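Local coordinates for protein bacterial leucyl aminopeptidase (Legionella pneumophila, PDB 6ESL) that probably acts as a secreted zinc-dependent aminopeptidase of the M28 family, removing N-terminal residues from peptides, perhaps for nutrient acquisition inside amoebas, at residues 298-312 with 340-354. Sequence-based numbering, arbitrary orientation.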
loop_
_atom_site.group_PDB
_atom_site.type_symbol
_atom_site.label_atom_id
_atom_site.label_comp_id
_atom_site.label_asym_id
_atom_site.label_seq_id
_atom_site.Cartn_x
_atom_site.Cartn_y
_atom_site.Cartn_z
ATOM N N TRP B 298 5.543 -11.053 6.354
ATOM C CA TRP B 298 5.004 -9.728 6.658
ATOM C C TRP B 298 5.606 -8.688 5.725
ATOM O O TRP B 298 6.804 -8.635 5.563
ATOM C CB TRP B 298 5.264 -9.407 8.134
ATOM C CG TRP B 298 4.466 -10.269 9.024
ATOM C CD1 TRP B 298 4.822 -11.558 9.469
ATOM C CD2 TRP B 298 3.196 -9.982 9.647
ATOM N NE1 TRP B 298 3.836 -12.040 10.284
ATOM C CE2 TRP B 298 2.858 -11.092 10.447
ATOM C CE3 TRP B 298 2.361 -8.871 9.678
ATOM C CZ2 TRP B 298 1.704 -11.161 11.174
ATOM C CZ3 TRP B 298 1.193 -8.929 10.486
ATOM C CH2 TRP B 298 0.899 -10.050 11.211
ATOM N N VAL B 299 4.771 -7.832 5.142
ATOM C CA VAL B 299 5.217 -6.756 4.312
ATOM C C VAL B 299 5.032 -5.495 5.113
ATOM O O VAL B 299 3.871 -5.183 5.565
ATOM C CB VAL B 299 4.424 -6.748 2.962
ATOM C CG1 VAL B 299 4.762 -5.555 2.084
ATOM C CG2 VAL B 299 4.782 -7.969 2.139
ATOM N N PHE B 300 6.116 -4.736 5.292
ATOM C CA PHE B 300 6.114 -3.509 6.047
ATOM C C PHE B 300 5.698 -2.322 5.168
ATOM O O PHE B 300 6.149 -2.141 4.083
ATOM C CB PHE B 300 7.392 -3.261 6.849
ATOM C CG PHE B 300 7.395 -4.035 8.106
ATOM C CD1 PHE B 300 7.448 -5.445 8.064
ATOM C CD2 PHE B 300 7.054 -3.461 9.313
ATOM C CE1 PHE B 300 7.277 -6.237 9.226
ATOM C CE2 PHE B 300 6.877 -4.245 10.492
ATOM C CZ PHE B 300 7.071 -5.614 10.454
ATOM N N THR B 301 4.676 -1.632 5.656
ATOM C CA THR B 301 4.070 -0.523 4.938
ATOM C C THR B 301 4.570 0.888 5.259
ATOM O O THR B 301 4.153 1.845 4.603
ATOM C CB THR B 301 2.540 -0.597 5.079
ATOM O OG1 THR B 301 2.178 -0.361 6.444
ATOM C CG2 THR B 301 2.050 -1.984 4.673
ATOM N N ASP B 302 5.450 1.030 6.251
ATOM C CA ASP B 302 5.993 2.358 6.574
ATOM C C ASP B 302 7.423 2.437 5.981
ATOM O O ASP B 302 8.203 1.478 6.070
ATOM C CB ASP B 302 5.815 2.824 8.001
ATOM C CG ASP B 302 6.628 2.053 8.958
ATOM O OD1 ASP B 302 7.116 0.967 8.587
ATOM O OD2 ASP B 302 6.771 2.541 10.093
ATOM N N TYR B 303 7.715 3.589 5.361
ATOM C CA TYR B 303 8.993 3.927 4.701
ATOM C C TYR B 303 9.339 3.027 3.535
ATOM O O TYR B 303 10.507 2.749 3.258
ATOM C CB TYR B 303 10.124 4.026 5.729
ATOM C CG TYR B 303 9.689 4.982 6.819
ATOM C CD1 TYR B 303 9.800 6.371 6.662
ATOM C CD2 TYR B 303 9.116 4.527 8.017
ATOM C CE1 TYR B 303 9.374 7.228 7.646
ATOM C CE2 TYR B 303 8.732 5.414 9.002
ATOM C CZ TYR B 303 8.832 6.757 8.803
ATOM O OH TYR B 303 8.428 7.589 9.822
ATOM N N THR B 304 8.300 2.625 2.814
ATOM C CA THR B 304 8.480 1.724 1.700
ATOM C C THR B 304 7.558 2.187 0.518
ATOM O O THR B 304 6.574 2.837 0.743
ATOM C CB THR B 304 8.046 0.300 2.029
ATOM O OG1 THR B 304 6.726 0.248 2.537
ATOM C CG2 THR B 304 9.010 -0.384 3.080
ATOM N N ASP B 305 7.892 1.736 -0.664
ATOM C CA ASP B 305 7.175 2.018 -1.885
ATOM C C ASP B 305 5.973 1.141 -1.930
ATOM O O ASP B 305 6.048 -0.067 -1.831
ATOM C CB ASP B 305 8.042 1.782 -3.100
ATOM C CG ASP B 305 7.337 2.106 -4.406
ATOM O OD1 ASP B 305 7.174 3.307 -4.650
ATOM O OD2 ASP B 305 6.925 1.151 -5.176
ATOM N N ARG B 306 4.834 1.787 -2.117
ATOM C CA ARG B 306 3.570 1.093 -2.185
ATOM C C ARG B 306 3.457 0.073 -3.290
ATOM O O ARG B 306 3.086 -1.092 -3.019
ATOM C CB ARG B 306 2.433 2.156 -2.247
ATOM C CG ARG B 306 1.057 1.559 -2.583
ATOM C CD ARG B 306 -0.018 2.606 -2.491
ATOM N NE ARG B 306 -1.309 1.937 -2.221
ATOM C CZ ARG B 306 -2.459 2.597 -2.001
ATOM N NH1 ARG B 306 -2.492 3.946 -1.975
ATOM N NH2 ARG B 306 -3.583 1.919 -1.847
ATOM N N ASP B 307 3.762 0.421 -4.539
ATOM C CA ASP B 307 3.698 -0.561 -5.609
ATOM C C ASP B 307 4.696 -1.699 -5.452
ATOM O O ASP B 307 4.391 -2.829 -5.707
ATOM C CB ASP B 307 3.859 0.067 -6.996
ATOM C CG ASP B 307 2.671 0.916 -7.401
ATOM O OD1 ASP B 307 1.592 0.823 -6.777
ATOM O OD2 ASP B 307 2.824 1.687 -8.367
ATOM N N LEU B 308 5.930 -1.389 -5.021
ATOM C CA LEU B 308 6.912 -2.494 -4.886
ATOM C C LEU B 308 6.506 -3.457 -3.756
ATOM O O LEU B 308 6.673 -4.674 -3.877
ATOM C CB LEU B 308 8.315 -1.913 -4.662
ATOM C CG LEU B 308 9.452 -2.958 -4.693
ATOM C CD1 LEU B 308 9.576 -3.555 -6.060
ATOM C CD2 LEU B 308 10.760 -2.306 -4.260
ATOM N N SER B 309 5.931 -2.914 -2.691
ATOM C CA SER B 309 5.441 -3.687 -1.532
ATOM C C SER B 309 4.319 -4.613 -1.926
ATOM O O SER B 309 4.340 -5.851 -1.636
ATOM C CB SER B 309 5.019 -2.802 -0.377
ATOM O OG SER B 309 6.059 -1.932 0.052
ATOM N N ASN B 310 3.385 -4.075 -2.681
ATOM C CA ASN B 310 2.325 -4.932 -3.285
ATOM C C ASN B 310 2.874 -6.014 -4.182
ATOM O O ASN B 310 2.396 -7.138 -4.145
ATOM C CB ASN B 310 1.310 -4.102 -4.102
ATOM C CG ASN B 310 0.433 -3.170 -3.232
ATOM O OD1 ASN B 310 0.250 -3.397 -2.022
ATOM N ND2 ASN B 310 -0.212 -2.162 -3.904
ATOM N N TYR B 311 3.880 -5.690 -4.971
ATOM C CA TYR B 311 4.523 -6.693 -5.784
ATOM C C TYR B 311 5.178 -7.845 -4.930
ATOM O O TYR B 311 5.048 -9.019 -5.246
ATOM C CB TYR B 311 5.587 -6.056 -6.696
ATOM C CG TYR B 311 6.178 -6.997 -7.651
ATOM C CD1 TYR B 311 5.393 -7.627 -8.617
ATOM C CD2 TYR B 311 7.559 -7.237 -7.662
ATOM C CE1 TYR B 311 5.981 -8.502 -9.545
ATOM C CE2 TYR B 311 8.140 -8.123 -8.526
ATOM C CZ TYR B 311 7.377 -8.734 -9.490
ATOM O OH TYR B 311 7.958 -9.604 -10.379
ATOM N N LEU B 312 5.842 -7.472 -3.849
ATOM C CA LEU B 312 6.321 -8.512 -2.933
ATOM C C LEU B 312 5.193 -9.417 -2.444
ATOM O O LEU B 312 5.362 -10.568 -2.355
ATOM C CB LEU B 312 7.006 -7.925 -1.671
ATOM C CG LEU B 312 8.333 -7.282 -1.768
ATOM C CD1 LEU B 312 8.808 -7.149 -0.295
ATOM C CD2 LEU B 312 9.341 -8.021 -2.583
ATOM N N ASN B 340 14.457 4.818 0.484
ATOM C CA ASN B 340 13.132 5.446 0.409
ATOM C C ASN B 340 13.233 6.987 0.537
ATOM O O ASN B 340 12.415 7.745 -0.084
ATOM C CB ASN B 340 12.221 4.909 1.469
ATOM C CG ASN B 340 10.828 5.528 1.439
ATOM O OD1 ASN B 340 10.487 6.261 2.339
ATOM N ND2 ASN B 340 9.982 5.102 0.473
ATOM N N GLU B 341 14.104 7.424 1.422
ATOM C CA GLU B 341 14.348 8.879 1.590
ATOM C C GLU B 341 14.805 9.557 0.343
ATOM O O GLU B 341 14.587 10.717 0.234
ATOM C CB GLU B 341 15.407 9.198 2.644
ATOM C CG GLU B 341 14.804 9.320 4.025
ATOM C CD GLU B 341 15.806 9.625 5.164
ATOM O OE1 GLU B 341 15.432 9.260 6.354
ATOM O OE2 GLU B 341 16.951 10.161 4.873
ATOM N N GLU B 342 15.479 8.895 -0.569
ATOM C CA GLU B 342 15.907 9.486 -1.833
ATOM C C GLU B 342 14.940 9.121 -2.952
ATOM O O GLU B 342 15.337 9.137 -4.102
ATOM C CB GLU B 342 17.313 9.014 -2.189
ATOM C CG GLU B 342 18.336 9.360 -1.104
ATOM C CD GLU B 342 18.585 10.833 -0.961
ATOM O OE1 GLU B 342 18.990 11.420 -1.949
ATOM O OE2 GLU B 342 18.430 11.408 0.154
ATOM N N ASP B 343 13.701 8.788 -2.603
ATOM C CA ASP B 343 12.660 8.343 -3.528
ATOM C C ASP B 343 13.053 7.223 -4.453
ATOM O O ASP B 343 12.672 7.205 -5.579
ATOM C CB ASP B 343 12.165 9.543 -4.355
ATOM C CG ASP B 343 11.509 10.567 -3.503
ATOM O OD1 ASP B 343 10.546 10.269 -2.766
ATOM O OD2 ASP B 343 11.991 11.684 -3.508
ATOM N N ILE B 344 13.866 6.286 -4.000
ATOM C CA ILE B 344 14.168 5.099 -4.782
ATOM C C ILE B 344 13.203 4.036 -4.247
ATOM O O ILE B 344 13.131 3.866 -3.043
ATOM C CB ILE B 344 15.647 4.741 -4.626
ATOM C CG1 ILE B 344 16.491 5.811 -5.387
ATOM C CG2 ILE B 344 15.904 3.370 -5.174
ATOM C CD1 ILE B 344 17.995 5.818 -5.080
ATOM N N PRO B 345 12.433 3.335 -5.129
ATOM C CA PRO B 345 11.456 2.357 -4.672
ATOM C C PRO B 345 12.108 1.211 -3.837
ATOM O O PRO B 345 13.073 0.638 -4.291
ATOM C CB PRO B 345 10.858 1.836 -5.989
ATOM C CG PRO B 345 10.941 3.024 -6.920
ATOM C CD PRO B 345 12.351 3.476 -6.599
ATOM N N ALA B 346 11.600 0.989 -2.622
ATOM C CA ALA B 346 12.201 0.092 -1.673
ATOM C C ALA B 346 11.149 -0.612 -0.877
ATOM O O ALA B 346 10.065 -0.050 -0.587
ATOM C CB ALA B 346 13.150 0.847 -0.750
ATOM N N ALA B 347 11.420 -1.850 -0.547
ATOM C CA ALA B 347 10.419 -2.688 0.139
ATOM C C ALA B 347 11.128 -3.546 1.182
ATOM O O ALA B 347 12.342 -3.795 1.043
ATOM C CB ALA B 347 9.703 -3.572 -0.838
ATOM N N PHE B 348 10.328 -3.997 2.170
ATOM C CA PHE B 348 10.833 -4.645 3.370
ATOM C C PHE B 348 9.841 -5.770 3.803
ATOM O O PHE B 348 8.855 -5.531 4.526
ATOM C CB PHE B 348 11.064 -3.632 4.485
ATOM C CG PHE B 348 11.527 -4.209 5.790
ATOM C CD1 PHE B 348 12.313 -5.338 5.861
ATOM C CD2 PHE B 348 11.181 -3.617 6.981
ATOM C CE1 PHE B 348 12.663 -5.880 7.123
ATOM C CE2 PHE B 348 11.569 -4.129 8.237
ATOM C CZ PHE B 348 12.367 -5.239 8.298
ATOM N N PRO B 349 10.122 -7.012 3.375
ATOM C CA PRO B 349 9.421 -8.126 3.949
ATOM C C PRO B 349 10.135 -8.622 5.217
ATOM O O PRO B 349 11.373 -8.504 5.284
ATOM C CB PRO B 349 9.537 -9.173 2.870
ATOM C CG PRO B 349 10.891 -8.890 2.222
ATOM C CD PRO B 349 11.194 -7.444 2.448
ATOM N N CYS B 350 9.390 -9.150 6.192
ATOM C CA CYS B 350 9.959 -9.497 7.486
ATOM C C CYS B 350 9.282 -10.661 8.145
ATOM O O CYS B 350 8.207 -11.094 7.776
ATOM C CB CYS B 350 9.982 -8.214 8.412
ATOM S SG CYS B 350 10.823 -8.317 10.005
ATOM N N GLU B 351 10.030 -11.264 9.031
ATOM C CA GLU B 351 9.684 -12.537 9.657
ATOM C C GLU B 351 8.452 -12.507 10.550
ATOM O O GLU B 351 7.770 -13.543 10.698
ATOM C CB GLU B 351 10.859 -13.064 10.505
ATOM C CG GLU B 351 11.217 -12.094 11.672
ATOM C CD GLU B 351 12.456 -12.452 12.497
ATOM O OE1 GLU B 351 13.292 -13.183 11.978
ATOM O OE2 GLU B 351 12.528 -11.979 13.659
ATOM N N THR B 352 8.166 -11.365 11.155
ATOM C CA THR B 352 7.027 -11.201 12.030
ATOM C C THR B 352 6.424 -9.814 11.845
ATOM O O THR B 352 7.020 -8.911 11.261
ATOM C CB THR B 352 7.380 -11.279 13.540
ATOM O OG1 THR B 352 8.276 -10.224 13.855
ATOM C CG2 THR B 352 8.135 -12.537 13.917
ATOM N N SER B 353 5.282 -9.621 12.445
ATOM C CA SER B 353 4.809 -8.250 12.628
ATOM C C SER B 353 5.701 -7.531 13.632
ATOM O O SER B 353 6.465 -8.137 14.404
ATOM C CB SER B 353 3.354 -8.246 13.187
ATOM O OG SER B 353 3.386 -8.687 14.574
ATOM N N PHE B 354 5.499 -6.240 13.696
ATOM C CA PHE B 354 6.143 -5.380 14.701
ATOM C C PHE B 354 5.731 -5.719 16.132
ATOM O O PHE B 354 6.599 -5.913 17.012
ATOM C CB PHE B 354 5.867 -3.896 14.438
ATOM C CG PHE B 354 6.548 -3.011 15.456
ATOM C CD1 PHE B 354 7.956 -2.809 15.408
ATOM C CD2 PHE B 354 5.789 -2.438 16.519
ATOM C CE1 PHE B 354 8.597 -2.066 16.355
ATOM C CE2 PHE B 354 6.448 -1.670 17.497
ATOM C CZ PHE B 354 7.845 -1.492 17.410
HETATM O O HOH W 1 7.517 -3.398 1.964
HETATM O O HOH W 2 7.603 5.900 -0.152
#
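Trp298 and Cys350 form an antiparallel, hydrogen-bonded pair in the central mixed sheet of the M28 peptidase fold, where strand 346-350 runs between 297-300 and 277-282. The pair illustrates how an interior strand can be held by both backbone and rings. Cys350 N donates to Trp298 O at 2.7 Å, the return bond runs from Trp298 N to Cys350 O, and Phe300 N adds a third to Phe348 O. Packing is tight beyond this pairing: Ser353 CB sits over the six-membered ring of Trp298, 3.5 Å from its centroid, a CH-pi contact. Phe300 CG lies beside its own backbone N (chi1 -80°), which brings CE1 to 3.4 Å from Cys350 CB, with Thr352 O in plane at the ring edge. Phe348, its side chain about 7 Å from a bound zinc, runs alongside Phe300 with the ring planes at 32° and stacks on His336 beyond. On the face carrying Val299 and Pro349, Leu312 CD1 packs against Pro349 CD, and with Leu308 CD2 also meets Ala347 CB. Farther along, Asp305 N donates almost straight (170°) to Ala346 O at 2.8 Å. Only the rim at Asn340 is looser: its ND2 donates to a water that weakly reaches Thr304 O, which Arg306 of the second subunit also bonds. Between, another water donates to Phe300 O and Ser309 OG and accepts from Phe348 N at 2.9 Å.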